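Local coordinates for protein glutamine synthetase (PDB 5ZLI) that belongs to the glutamine synthetase I beta type and assembles from twelve copies, each combining a beta-Grasp domain with a catalytic domain, at residues Val233-Leu238 / His279-Val284; Thr296-Ser301 / Ala401-Leu406; Arg354-Ile359 / Ser363-Phe368. All blocks are in the same frame, centred on the assembly; numbering follows the deposited sequence.

Interaction 1. Residues Val233-Leu238 / His279-Val284; sequences VKFGDL and HTHVSV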
ATOM      1  N   VAL B 233      12.038 -12.377  48.980  1.00 50.24           N
ATOM      2  CA  VAL B 233      12.973 -13.482  49.130  1.00 47.95           C
ATOM      3  C   VAL B 233      13.439 -13.541  50.587  1.00 47.46           C
ATOM      4  O   VAL B 233      13.358 -12.568  51.339  1.00 46.97           O
ATOM      5  CB  VAL B 233      14.170 -13.339  48.163  1.00 46.86           C
ATOM      6  CG1 VAL B 233      13.754 -13.685  46.770  1.00 48.95           C
ATOM      7  CG2 VAL B 233      14.684 -11.925  48.176  1.00 47.48           C
ATOM      8  N   LYS B 234      13.898 -14.714  50.998  1.00 45.97           N
ATOM      9  CA  LYS B 234      14.369 -14.861  52.367  1.00 51.60           C
ATOM     10  C   LYS B 234      15.573 -13.953  52.612  1.00 55.21           C
ATOM     11  O   LYS B 234      16.443 -13.811  51.749  1.00 58.96           O
ATOM     12  CB  LYS B 234      14.732 -16.326  52.651  1.00 48.77           C
ATOM     13  CG  LYS B 234      14.255 -16.814  54.013  1.00 55.35           C
ATOM     14  CD  LYS B 234      15.141 -17.927  54.584  1.00 67.99           C
ATOM     15  CE  LYS B 234      15.050 -18.026  56.130  1.00 67.01           C
ATOM     16  NZ  LYS B 234      15.853 -17.025  56.921  1.00 58.98           N
ATOM     17  N   PHE B 235      15.590 -13.296  53.784  1.00 55.01           N
ATOM     18  CA  PHE B 235      16.799 -12.697  54.343  1.00 43.67           C
ATOM     19  C   PHE B 235      18.014 -13.567  54.089  1.00 49.41           C
ATOM     20  O   PHE B 235      17.899 -14.796  53.985  1.00 55.63           O
ATOM     21  CB  PHE B 235      16.674 -12.487  55.856  1.00 49.03           C
ATOM     22  CG  PHE B 235      15.905 -11.248  56.259  1.00 59.99           C
ATOM     23  CD1 PHE B 235      14.603 -11.037  55.839  1.00 56.72           C
ATOM     24  CD2 PHE B 235      16.494 -10.302  57.112  1.00 54.83           C
ATOM     25  CE1 PHE B 235      13.908  -9.894  56.231  1.00 49.90           C
ATOM     26  CE2 PHE B 235      15.801  -9.172  57.511  1.00 47.54           C
ATOM     27  CZ  PHE B 235      14.502  -8.972  57.065  1.00 50.72           C
ATOM     28  N   GLY B 236      19.174 -12.927  53.954  1.00 50.96           N
ATOM     29  CA  GLY B 236      20.438 -13.641  53.900  1.00 49.55           C
ATOM     30  C   GLY B 236      21.562 -12.802  54.470  1.00 49.85           C
ATOM     31  O   GLY B 236      21.431 -11.580  54.630  1.00 42.16           O
ATOM     32  N   ASP B 237      22.687 -13.474  54.767  1.00 49.99           N
ATOM     33  CA  ASP B 237      23.881 -12.767  55.217  1.00 46.15           C
ATOM     34  C   ASP B 237      24.416 -11.887  54.084  1.00 43.12           C
ATOM     35  O   ASP B 237      24.025 -12.015  52.922  1.00 42.61           O
ATOM     36  CB  ASP B 237      24.930 -13.749  55.754  1.00 52.71           C
ATOM     37  CG  ASP B 237      25.754 -14.439  54.661  1.00 57.66           C
ATOM     38  OD1 ASP B 237      26.598 -13.760  54.013  1.00 46.11           O
ATOM     39  OD2 ASP B 237      25.582 -15.678  54.493  1.00 57.31           O
ATOM     40  N   LEU B 238      25.341 -10.993  54.435  1.00 42.85           N
ATOM     41  CA  LEU B 238      25.600  -9.850  53.572  1.00 40.28           C
ATOM     42  C   LEU B 238      25.939 -10.295  52.162  1.00 35.57           C
ATOM     43  O   LEU B 238      25.346  -9.819  51.194  1.00 39.22           O
ATOM     44  CB  LEU B 238      26.714  -8.974  54.136  1.00 46.90           C
ATOM     45  CG  LEU B 238      26.844  -7.688  53.299  1.00 42.91           C
ATOM     46  CD1 LEU B 238      27.031  -6.494  54.217  1.00 39.42           C
ATOM     47  CD2 LEU B 238      27.914  -7.717  52.204  1.00 40.63           C
ATOM     48  N   HIS B 279      14.049  -1.964  48.543  1.00 44.00           N
ATOM     49  CA  HIS B 279      13.755  -1.904  49.965  1.00 39.95           C
ATOM     50  C   HIS B 279      14.580  -2.968  50.686  1.00 43.01           C
ATOM     51  O   HIS B 279      14.356  -4.175  50.538  1.00 43.72           O
ATOM     52  CB  HIS B 279      12.254  -2.083  50.177  1.00 43.50           C
ATOM     53  CG  HIS B 279      11.438  -1.015  49.524  1.00 46.46           C
ATOM     54  ND1 HIS B 279      11.928   0.255  49.298  1.00 47.74           N
ATOM     55  CD2 HIS B 279      10.195  -1.039  48.990  1.00 47.71           C
ATOM     56  CE1 HIS B 279      11.008   0.979  48.686  1.00 46.77           C
ATOM     57  NE2 HIS B 279       9.950   0.216  48.481  1.00 53.84           N
ATOM     58  N   THR B 280      15.576  -2.510  51.430  1.00 44.45           N
ATOM     59  CA  THR B 280      16.581  -3.362  52.051  1.00 45.83           C
ATOM     60  C   THR B 280      16.311  -3.431  53.551  1.00 40.64           C
ATOM     61  O   THR B 280      16.143  -2.398  54.205  1.00 38.49           O
ATOM     62  CB  THR B 280      17.990  -2.828  51.729  1.00 41.09           C
ATOM     63  OG1 THR B 280      17.905  -1.437  51.439  1.00 38.10           O
ATOM     64  CG2 THR B 280      18.540  -3.470  50.494  1.00 33.19           C
ATOM     65  N   HIS B 281      16.220  -4.644  54.078  1.00 38.93           N
ATOM     66  CA  HIS B 281      15.942  -4.890  55.485  1.00 41.14           C
ATOM     67  C   HIS B 281      17.208  -5.379  56.185  1.00 46.13           C
ATOM     68  O   HIS B 281      17.825  -6.353  55.732  1.00 45.57           O
ATOM     69  CB  HIS B 281      14.818  -5.934  55.640  1.00 47.15           C
ATOM     70  CG  HIS B 281      13.456  -5.475  55.192  1.00 47.68           C
ATOM     71  ND1 HIS B 281      12.293  -5.911  55.802  1.00 49.05           N
ATOM     72  CD2 HIS B 281      13.065  -4.635  54.201  1.00 45.20           C
ATOM     73  CE1 HIS B 281      11.248  -5.355  55.212  1.00 46.11           C
ATOM     74  NE2 HIS B 281      11.688  -4.574  54.239  1.00 47.95           N
ATOM     75  N   VAL B 282      17.592  -4.731  57.297  1.00 44.26           N
ATOM     76  CA  VAL B 282      18.801  -5.149  58.011  1.00 52.26           C
ATOM     77  C   VAL B 282      18.482  -5.629  59.430  1.00 47.11           C
ATOM     78  O   VAL B 282      17.566  -5.133  60.089  1.00 52.31           O
ATOM     79  CB  VAL B 282      19.860  -4.014  58.064  1.00 46.07           C
ATOM     80  CG1 VAL B 282      20.214  -3.530  56.677  1.00 43.84           C
ATOM     81  CG2 VAL B 282      19.349  -2.873  58.912  1.00 46.55           C
ATOM     82  N   SER B 283      19.238  -6.623  59.885  1.00 43.75           N
ATOM     83  CA  SER B 283      19.379  -6.915  61.310  1.00 46.99           C
ATOM     84  C   SER B 283      20.801  -7.423  61.501  1.00 50.44           C
ATOM     85  O   SER B 283      21.364  -8.091  60.621  1.00 48.13           O
ATOM     86  CB  SER B 283      18.410  -7.988  61.877  1.00 50.37           C
ATOM     87  OG  SER B 283      18.584  -9.310  61.337  1.00 39.29           O
ATOM     88  N   VAL B 284      21.378  -7.112  62.654  1.00 51.20           N
ATOM     89  CA  VAL B 284      22.662  -7.667  63.051  1.00 42.15           C
ATOM     90  C   VAL B 284      22.407  -8.606  64.219  1.00 47.12           C
ATOM     91  O   VAL B 284      21.802  -8.198  65.216  1.00 54.82           O
ATOM     92  CB  VAL B 284      23.644  -6.557  63.436  1.00 39.01           C
ATOM     93  CG1 VAL B 284      24.969  -7.158  63.777  1.00 48.32           C
ATOM     94  CG2 VAL B 284      23.753  -5.553  62.319  1.00 39.38           C
TER
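Phe235 and His281 mark the closest approach of the two backbones, their CA atoms 7.9 Å apart, and no hydrogen bond passes between Val233-Leu238 and His279-Val284. That spacing is too wide for neighbouring strands, so the contact is left to two aromatic side chains reaching across. Phe235 does most of the reaching, with its ring end: CZ lies 3.4 Å from CB of His281, and CE2 comes to 3.9 Å from the carbonyl O of His281. The side chains cross at about a right angle. Their rings are nearly perpendicular, at 84°, with centroids 5.9 Å apart, yet neither ring lies over the face of the other; they meet rim to rim, which is not a T-shaped stack. Of the imidazole, ND1 comes to 4.0 Å from Phe235 CZ. CB of His281 points toward Phe235, but the ring turns off beside the backbone N (chi1 -68°), so that its far end leads away from the phenyl group. There NE2 makes a weak hydrogen bond to Glu367 OE1, a tie that may help to orient the imidazole. Phe235 is only partly buried, whereas His281 is buried. Strand 133-145 explains the gap: strands 228-237 and 278-286 each pair antiparallel with it, Gly236 bonding to Phe136 and His281 to Gly137 through their backbones. Phe235 and His281 thus meet across a shared neighbour in the large mixed sheet of the catalytic domain, while helix 114-128 packs against Leu238 and Val284 and helix 238-258 starts from Asp237, its N-cap.

Interaction 2. Residues Thr296-Ser301 / Ala401-Leu406; sequences TYKGLS and AMDINL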
ATOM      1  N   THR B 296      14.645   0.322  74.081  1.00 52.34           N
ATOM      2  CA  THR B 296      14.955   1.736  73.946  1.00 51.73           C
ATOM      3  C   THR B 296      13.853   2.472  73.187  1.00 52.43           C
ATOM      4  O   THR B 296      13.459   3.580  73.569  1.00 55.73           O
ATOM      5  CB  THR B 296      16.316   1.887  73.266  1.00 51.55           C
ATOM      6  OG1 THR B 296      17.261   0.997  73.886  1.00 40.79           O
ATOM      7  CG2 THR B 296      16.820   3.333  73.331  1.00 53.43           C
ATOM      8  N   TYR B 297      13.311   1.855  72.144  1.00 59.26           N
ATOM      9  CA  TYR B 297      12.290   2.490  71.301  1.00 61.56           C
ATOM     10  C   TYR B 297      11.335   1.376  70.869  1.00 63.70           C
ATOM     11  O   TYR B 297      11.319   0.284  71.454  1.00 66.20           O
ATOM     12  CB  TYR B 297      12.907   3.263  70.120  1.00 58.25           C
ATOM     13  CG  TYR B 297      11.941   4.205  69.431  1.00 65.69           C
ATOM     14  CD1 TYR B 297      11.401   5.288  70.115  1.00 64.95           C
ATOM     15  CD2 TYR B 297      11.580   4.027  68.101  1.00 63.05           C
ATOM     16  CE1 TYR B 297      10.526   6.162  69.493  1.00 57.84           C
ATOM     17  CE2 TYR B 297      10.701   4.897  67.473  1.00 55.82           C
ATOM     18  CZ  TYR B 297      10.181   5.959  68.175  1.00 61.03           C
ATOM     19  OH  TYR B 297       9.304   6.826  67.562  1.00 62.06           O
ATOM     20  N   LYS B 298      10.534   1.635  69.842  1.00 60.53           N
ATOM     21  CA  LYS B 298       9.510   0.685  69.398  1.00 59.39           C
ATOM     22  C   LYS B 298      10.004  -0.734  69.102  1.00 51.53           C
ATOM     23  O   LYS B 298       9.823  -1.247  67.995  1.00 56.13           O
ATOM     24  CB  LYS B 298       8.768   1.263  68.195  1.00 61.37           C
ATOM     25  CG  LYS B 298       7.939   2.486  68.588  1.00 64.70           C
ATOM     26  CD  LYS B 298       7.472   3.280  67.385  1.00 63.47           C
ATOM     27  CE  LYS B 298       6.514   4.395  67.792  1.00 58.90           C
ATOM     28  NZ  LYS B 298       6.166   5.264  66.626  1.00 60.52           N
ATOM     29  N   GLY B 299      10.631  -1.375  70.080  1.00 45.13           N
ATOM     30  CA  GLY B 299      11.121  -2.720  69.906  1.00 45.65           C
ATOM     31  C   GLY B 299      12.518  -2.778  69.353  1.00 47.76           C
ATOM     32  O   GLY B 299      12.928  -3.826  68.834  1.00 47.60           O
ATOM     33  N   LEU B 300      13.262  -1.684  69.444  1.00 49.74           N
ATOM     34  CA  LEU B 300      14.600  -1.619  68.901  1.00 51.39           C
ATOM     35  C   LEU B 300      15.574  -1.269  70.009  1.00 46.94           C
ATOM     36  O   LEU B 300      15.225  -0.556  70.947  1.00 49.08           O
ATOM     37  CB  LEU B 300      14.682  -0.550  67.823  1.00 55.34           C
ATOM     38  CG  LEU B 300      13.772  -0.806  66.619  1.00 51.14           C
ATOM     39  CD1 LEU B 300      13.636   0.500  65.838  1.00 48.49           C
ATOM     40  CD2 LEU B 300      14.237  -1.986  65.730  1.00 51.70           C
ATOM     41  N   SER B 301      16.810  -1.712  69.861  1.00 43.95           N
ATOM     42  CA  SER B 301      17.806  -1.508  70.895  1.00 45.51           C
ATOM     43  C   SER B 301      18.611  -0.233  70.669  1.00 54.25           C
ATOM     44  O   SER B 301      18.658   0.327  69.569  1.00 58.97           O
ATOM     45  CB  SER B 301      18.720  -2.735  70.980  1.00 53.87           C
ATOM     46  OG  SER B 301      19.280  -3.078  69.723  1.00 56.32           O
ATOM     47  N   ALA B 401      12.499  10.936  65.467  1.00 56.26           N
ATOM     48  CA  ALA B 401      11.610  10.417  64.441  1.00 52.91           C
ATOM     49  C   ALA B 401      10.614  11.492  64.027  1.00 57.27           C
ATOM     50  O   ALA B 401      10.223  12.349  64.828  1.00 61.34           O
ATOM     51  CB  ALA B 401      10.878   9.179  64.957  1.00 57.40           C
ATOM     52  N   MET B 402      10.187  11.433  62.768  1.00 58.39           N
ATOM     53  CA  MET B 402       9.207  12.373  62.218  1.00 58.43           C
ATOM     54  C   MET B 402       7.977  11.613  61.768  1.00 54.80           C
ATOM     55  O   MET B 402       7.988  10.986  60.709  1.00 60.94           O
ATOM     56  CB  MET B 402       9.763  13.199  61.070  1.00 59.18           C
ATOM     57  CG  MET B 402      10.733  14.249  61.496  1.00 61.90           C
ATOM     58  SD  MET B 402      11.419  15.108  60.082  1.00 58.91           S
ATOM     59  CE  MET B 402      12.332  16.385  60.939  1.00 59.71           C
ATOM     60  N   ASP B 403       6.929  11.669  62.574  1.00 55.61           N
ATOM     61  CA  ASP B 403       5.678  10.982  62.272  1.00 57.89           C
ATOM     62  C   ASP B 403       4.686  11.952  61.633  1.00 51.28           C
ATOM     63  O   ASP B 403       3.627  12.269  62.168  1.00 55.36           O
ATOM     64  CB  ASP B 403       5.138  10.328  63.536  1.00 56.57           C
ATOM     65  CG  ASP B 403       6.176   9.434  64.188  1.00 59.99           C
ATOM     66  OD1 ASP B 403       7.231   9.257  63.538  1.00 54.33           O
ATOM     67  OD2 ASP B 403       5.960   8.911  65.316  1.00 62.41           O
ATOM     68  N   ILE B 404       5.142  12.512  60.516  1.00 48.07           N
ATOM     69  CA  ILE B 404       4.333  13.338  59.630  1.00 60.25           C
ATOM     70  C   ILE B 404       4.333  12.728  58.219  1.00 57.64           C
ATOM     71  O   ILE B 404       4.980  11.715  57.939  1.00 50.91           O
ATOM     72  CB  ILE B 404       4.789  14.819  59.597  1.00 60.26           C
ATOM     73  CG1 ILE B 404       6.295  14.948  59.312  1.00 55.45           C
ATOM     74  CG2 ILE B 404       4.374  15.542  60.882  1.00 54.72           C
ATOM     75  CD1 ILE B 404       6.603  15.432  57.901  1.00 50.78           C
ATOM     76  N   ASN B 405       3.513  13.319  57.354  1.00 56.95           N
ATOM     77  CA  ASN B 405       3.594  13.084  55.913  1.00 57.11           C
ATOM     78  C   ASN B 405       4.784  13.874  55.382  1.00 57.88           C
ATOM     79  O   ASN B 405       4.703  15.092  55.179  1.00 58.23           O
ATOM     80  CB  ASN B 405       2.284  13.495  55.246  1.00 53.43           C
ATOM     81  CG  ASN B 405       2.270  13.237  53.762  1.00 52.90           C
ATOM     82  OD1 ASN B 405       3.308  13.039  53.140  1.00 51.01           O
ATOM     83  ND2 ASN B 405       1.073  13.224  53.184  1.00 55.94           N
ATOM     84  N   LEU B 406       5.897  13.183  55.134  1.00 51.29           N
ATOM     85  CA  LEU B 406       7.121  13.909  54.833  1.00 54.30           C
ATOM     86  C   LEU B 406       7.031  14.656  53.503  1.00 60.46           C
ATOM     87  O   LEU B 406       7.602  15.745  53.373  1.00 61.45           O
ATOM     88  CB  LEU B 406       8.309  12.946  54.861  1.00 55.13           C
ATOM     89  CG  LEU B 406       8.822  12.575  56.265  1.00 54.71           C
ATOM     90  CD1 LEU B 406       7.852  11.796  57.109  1.00 50.56           C
ATOM     91  CD2 LEU B 406      10.125  11.837  56.174  1.00 47.00           C
TER
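Tyr297 carries its ring out toward Ala401, where the hydroxyl OH of Tyr297 touches the methyl CB of Ala401 at 3.8 Å, to one side of the C-O bond. The ring owes this direction to its first torsion, which sets CG opposite the backbone N (chi1 -166°). Lys298 follows the same course: its CG lies over one face of the Tyr297 ring, 3.8 Å above the plane and offset toward the rim, and the chain beyond it is fully extended. Its ammonium group ends 3.9 Å from Asp403 OD2, NZ and carboxylate arriving from opposite directions in a long salt bridge. Ser345 OG lies at hydrogen-bonding distance from both Asp403 OD1 and Met402 O, two acceptors that must share its one proton; strand 341-346 thereby steadies the acid. The loop leading into helix 302-313 and the loop between helices 377-393 and 411-415 are bridged in this way at the surface of the catalytic domain, with Asn405 packing on Ile70 of the second subunit. Lys298 and Asp403 are exposed, so solvent probably weakens their attraction; one long ion pair and one methyl-to-hydroxyl touch imply a light, largely electrostatic link.

Interaction 3. Residues Arg354-Ile359 / Ser363-Phe368; sequences RIPYGI and SARFEF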
ATOM      1  N   ARG B 354      12.329   2.938  57.664  1.00 41.45           N
ATOM      2  CA  ARG B 354      10.991   2.607  58.098  1.00 38.04           C
ATOM      3  C   ARG B 354      11.076   1.483  59.099  1.00 40.30           C
ATOM      4  O   ARG B 354      11.813   0.517  58.892  1.00 43.82           O
ATOM      5  CB  ARG B 354      10.113   2.205  56.918  1.00 41.84           C
ATOM      6  CG  ARG B 354       8.899   1.489  57.336  1.00 37.21           C
ATOM      7  CD  ARG B 354       7.888   1.562  56.261  1.00 41.25           C
ATOM      8  NE  ARG B 354       6.893   0.550  56.502  1.00 42.87           N
ATOM      9  CZ  ARG B 354       7.048  -0.686  56.103  1.00 38.56           C
ATOM     10  NH1 ARG B 354       8.125  -0.986  55.394  1.00 39.60           N
ATOM     11  NH2 ARG B 354       6.114  -1.586  56.365  1.00 44.47           N
ATOM     12  N   ILE B 355      10.347   1.639  60.196  1.00 43.60           N
ATOM     13  CA  ILE B 355      10.189   0.589  61.195  1.00 41.95           C
ATOM     14  C   ILE B 355       8.900  -0.159  60.875  1.00 46.90           C
ATOM     15  O   ILE B 355       7.809   0.434  60.977  1.00 46.30           O
ATOM     16  CB  ILE B 355      10.156   1.169  62.608  1.00 40.98           C
ATOM     17  CG1 ILE B 355      11.455   1.910  62.880  1.00 46.64           C
ATOM     18  CG2 ILE B 355      10.000   0.078  63.597  1.00 39.55           C
ATOM     19  CD1 ILE B 355      11.381   3.404  62.553  1.00 45.78           C
ATOM     20  N   PRO B 356       8.969  -1.411  60.441  1.00 48.19           N
ATOM     21  CA  PRO B 356       7.736  -2.163  60.171  1.00 50.37           C
ATOM     22  C   PRO B 356       6.904  -2.416  61.427  1.00 51.10           C
ATOM     23  O   PRO B 356       7.401  -2.419  62.557  1.00 54.49           O
ATOM     24  CB  PRO B 356       8.250  -3.477  59.571  1.00 43.68           C
ATOM     25  CG  PRO B 356       9.621  -3.119  58.992  1.00 46.03           C
ATOM     26  CD  PRO B 356      10.177  -2.098  59.945  1.00 43.62           C
ATOM     27  N   TYR B 357       5.622  -2.718  61.184  1.00 47.56           N
ATOM     28  CA  TYR B 357       4.627  -2.854  62.245  1.00 51.98           C
ATOM     29  C   TYR B 357       4.903  -4.052  63.161  1.00 52.49           C
ATOM     30  O   TYR B 357       4.898  -3.906  64.389  1.00 49.91           O
ATOM     31  CB  TYR B 357       3.239  -2.990  61.620  1.00 47.50           C
ATOM     32  CG  TYR B 357       2.251  -3.568  62.592  1.00 49.23           C
ATOM     33  CD1 TYR B 357       1.962  -4.936  62.582  1.00 44.79           C
ATOM     34  CD2 TYR B 357       1.680  -2.779  63.581  1.00 53.54           C
ATOM     35  CE1 TYR B 357       1.099  -5.483  63.499  1.00 44.19           C
ATOM     36  CE2 TYR B 357       0.812  -3.323  64.517  1.00 50.03           C
ATOM     37  CZ  TYR B 357       0.519  -4.671  64.465  1.00 47.88           C
ATOM     38  OH  TYR B 357      -0.352  -5.231  65.380  1.00 56.07           O
ATOM     39  N   GLY B 358       5.104  -5.250  62.586  1.00 43.72           N
ATOM     40  CA  GLY B 358       5.277  -6.475  63.352  1.00 47.99           C
ATOM     41  C   GLY B 358       6.304  -6.377  64.472  1.00 59.79           C
ATOM     42  O   GLY B 358       5.937  -6.481  65.648  1.00 63.88           O
ATOM     43  N   ILE B 359       7.578  -6.132  64.122  1.00 60.58           N
ATOM     44  CA  ILE B 359       8.670  -5.836  65.053  1.00 55.05           C
ATOM     45  C   ILE B 359       8.624  -6.686  66.324  1.00 55.86           C
ATOM     46  O   ILE B 359       8.654  -6.175  67.447  1.00 60.41           O
ATOM     47  CB  ILE B 359       8.702  -4.317  65.348  1.00 59.44           C
ATOM     48  CG1 ILE B 359       9.975  -3.923  66.083  1.00 50.61           C
ATOM     49  CG2 ILE B 359       7.462  -3.841  66.137  1.00 59.92           C
ATOM     50  CD1 ILE B 359      10.736  -2.884  65.339  1.00 49.17           C
ATOM     51  N   SER B 363      12.246 -10.670  64.787  1.00 56.00           N
ATOM     52  CA  SER B 363      12.086  -9.936  63.543  1.00 57.45           C
ATOM     53  C   SER B 363      12.497  -8.478  63.624  1.00 53.66           C
ATOM     54  O   SER B 363      12.403  -7.776  62.608  1.00 50.00           O
ATOM     55  CB  SER B 363      10.622  -9.992  63.088  1.00 51.52           C
ATOM     56  OG  SER B 363       9.842  -9.093  63.857  1.00 52.34           O
ATOM     57  N   ALA B 364      12.972  -8.006  64.770  1.00 51.81           N
ATOM     58  CA  ALA B 364      13.307  -6.597  64.872  1.00 50.71           C
ATOM     59  C   ALA B 364      14.326  -6.239  63.800  1.00 50.76           C
ATOM     60  O   ALA B 364      15.265  -7.000  63.541  1.00 45.65           O
ATOM     61  CB  ALA B 364      13.832  -6.277  66.261  1.00 47.54           C
ATOM     62  N   ARG B 365      14.098  -5.110  63.134  1.00 43.91           N
ATOM     63  CA  ARG B 365      14.863  -4.786  61.941  1.00 44.67           C
ATOM     64  C   ARG B 365      14.502  -3.383  61.504  1.00 45.50           C
ATOM     65  O   ARG B 365      13.462  -2.841  61.887  1.00 51.49           O
ATOM     66  CB  ARG B 365      14.567  -5.764  60.797  1.00 48.45           C
ATOM     67  CG  ARG B 365      13.558  -5.210  59.807  1.00 43.71           C
ATOM     68  CD  ARG B 365      12.759  -6.269  59.127  1.00 46.97           C
ATOM     69  NE  ARG B 365      11.336  -5.957  59.184  1.00 50.79           N
ATOM     70  CZ  ARG B 365      10.384  -6.817  58.843  1.00 52.94           C
ATOM     71  NH1 ARG B 365      10.731  -8.029  58.425  1.00 50.51           N
ATOM     72  NH2 ARG B 365       9.098  -6.475  58.922  1.00 45.13           N
ATOM     73  N   PHE B 366      15.360  -2.809  60.675  1.00 43.99           N
ATOM     74  CA  PHE B 366      14.993  -1.630  59.909  1.00 49.38           C
ATOM     75  C   PHE B 366      14.730  -2.017  58.457  1.00 46.14           C
ATOM     76  O   PHE B 366      15.111  -3.098  57.999  1.00 45.25           O
ATOM     77  CB  PHE B 366      16.094  -0.576  59.954  1.00 43.31           C
ATOM     78  CG  PHE B 366      16.366  -0.041  61.309  1.00 45.23           C
ATOM     79  CD1 PHE B 366      17.590  -0.243  61.911  1.00 50.44           C
ATOM     80  CD2 PHE B 366      15.416   0.724  61.969  1.00 58.45           C
ATOM     81  CE1 PHE B 366      17.860   0.296  63.169  1.00 55.62           C
ATOM     82  CE2 PHE B 366      15.676   1.260  63.230  1.00 53.81           C
ATOM     83  CZ  PHE B 366      16.900   1.047  63.828  1.00 49.68           C
ATOM     84  N   GLU B 367      14.049  -1.130  57.738  1.00 36.08           N
ATOM     85  CA  GLU B 367      13.972  -1.204  56.284  1.00 39.55           C
ATOM     86  C   GLU B 367      14.410   0.130  55.689  1.00 42.35           C
ATOM     87  O   GLU B 367      13.827   1.174  56.004  1.00 37.74           O
ATOM     88  CB  GLU B 367      12.570  -1.577  55.813  1.00 44.01           C
ATOM     89  CG  GLU B 367      12.341  -1.305  54.324  1.00 43.32           C
ATOM     90  CD  GLU B 367      10.870  -1.325  53.952  1.00 45.85           C
ATOM     91  OE1 GLU B 367      10.244  -2.415  54.026  1.00 45.10           O
ATOM     92  OE2 GLU B 367      10.328  -0.235  53.653  1.00 43.70           O
ATOM     93  N   PHE B 368      15.479   0.111  54.888  1.00 47.94           N
ATOM     94  CA  PHE B 368      15.956   1.318  54.203  1.00 46.47           C
ATOM     95  C   PHE B 368      15.318   1.400  52.818  1.00 42.57           C
ATOM     96  O   PHE B 368      15.536   0.524  51.970  1.00 41.49           O
ATOM     97  CB  PHE B 368      17.480   1.330  54.105  1.00 36.12           C
ATOM     98  CG  PHE B 368      18.158   1.124  55.428  1.00 44.50           C
ATOM     99  CD1 PHE B 368      18.250   2.144  56.354  1.00 42.41           C
ATOM    100  CD2 PHE B 368      18.662  -0.120  55.771  1.00 43.23           C
ATOM    101  CE1 PHE B 368      18.870   1.918  57.580  1.00 45.34           C
ATOM    102  CE2 PHE B 368      19.280  -0.325  56.975  1.00 34.40           C
ATOM    103  CZ  PHE B 368      19.380   0.672  57.878  1.00 34.98           C
TER
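Backbone bonding joins Arg354 to Glu367 as an antiparallel hydrogen-bonded pair. Arg354 N donates to Glu367 O over 2.8 Å, and Glu367 N returns a bond of 3.0 Å to Arg354 O. The two side chains leave on the same face of the sheet and form the charged part of the contact. Arg354, extended as far as NE, brings NH1 within 2.9 Å of Glu367 OE1, with OE2 equally near, so one nitrogen faces both oxygens. The carboxylate carbon sits at the guanidinium edge, in its plane, although the two flat groups are turned 48° apart. Each partner has a further charge to answer: Arg354 NH2 pairs with Asp74 OD1 of the second subunit, and Glu367 OE2 with Arg369 NH1. Both residues are buried, and their salt bridge is part of a charge network that crosses the subunit boundary. Topologically the segments hold residues of two hairpin strands, 351-355 and 366-368, and most of the turn region between them, at the point where strand 366-368 also pairs with strand 278-286 of the catalytic domain's large sheet. Apolar packing continues away from the bridge. Ile355 sets CG1 against the edge of the Phe366 ring, 4.2 Å from CD2, and that ring reaches on to Leu308 of helix 302-313. Nearer the hairpin's turn Ile359 brings CG1 to 4.4 Å from Ala364 CA. Proline and arginine make a mixed contact: Arg365, bent at chi3 (131°), turns the edge of its guanidinium to the proline ring, CB of Pro356 lying in the plane of the group, 3.2 Å from NH2 of Arg365, and CG of Pro356 near NE. Close by, Ser363 OG rests 3.7 Å from Ile359 C.

Interactions 1 and 3 share the large mixed sheet: strands 278-286 and 366-368 are neighbours in it, joined by probable backbone hydrogen bonds such as Thr280 O to Phe368 N, and the centres lie 11 Å apart. Interaction 3 is a buried hairpin contact with backbone, ionic and apolar parts; interaction 1, partly buried, is one aromatic meeting across a strand. Interaction 2 is a surface contact of loops, about 25 Å from the chain centre, with a single long salt bridge. Its chain loop encloses interaction 3, and Leu300 packs on Ile359 and Phe366. Interactions 2 and 3 both touch the second subunit, unlike interaction 1.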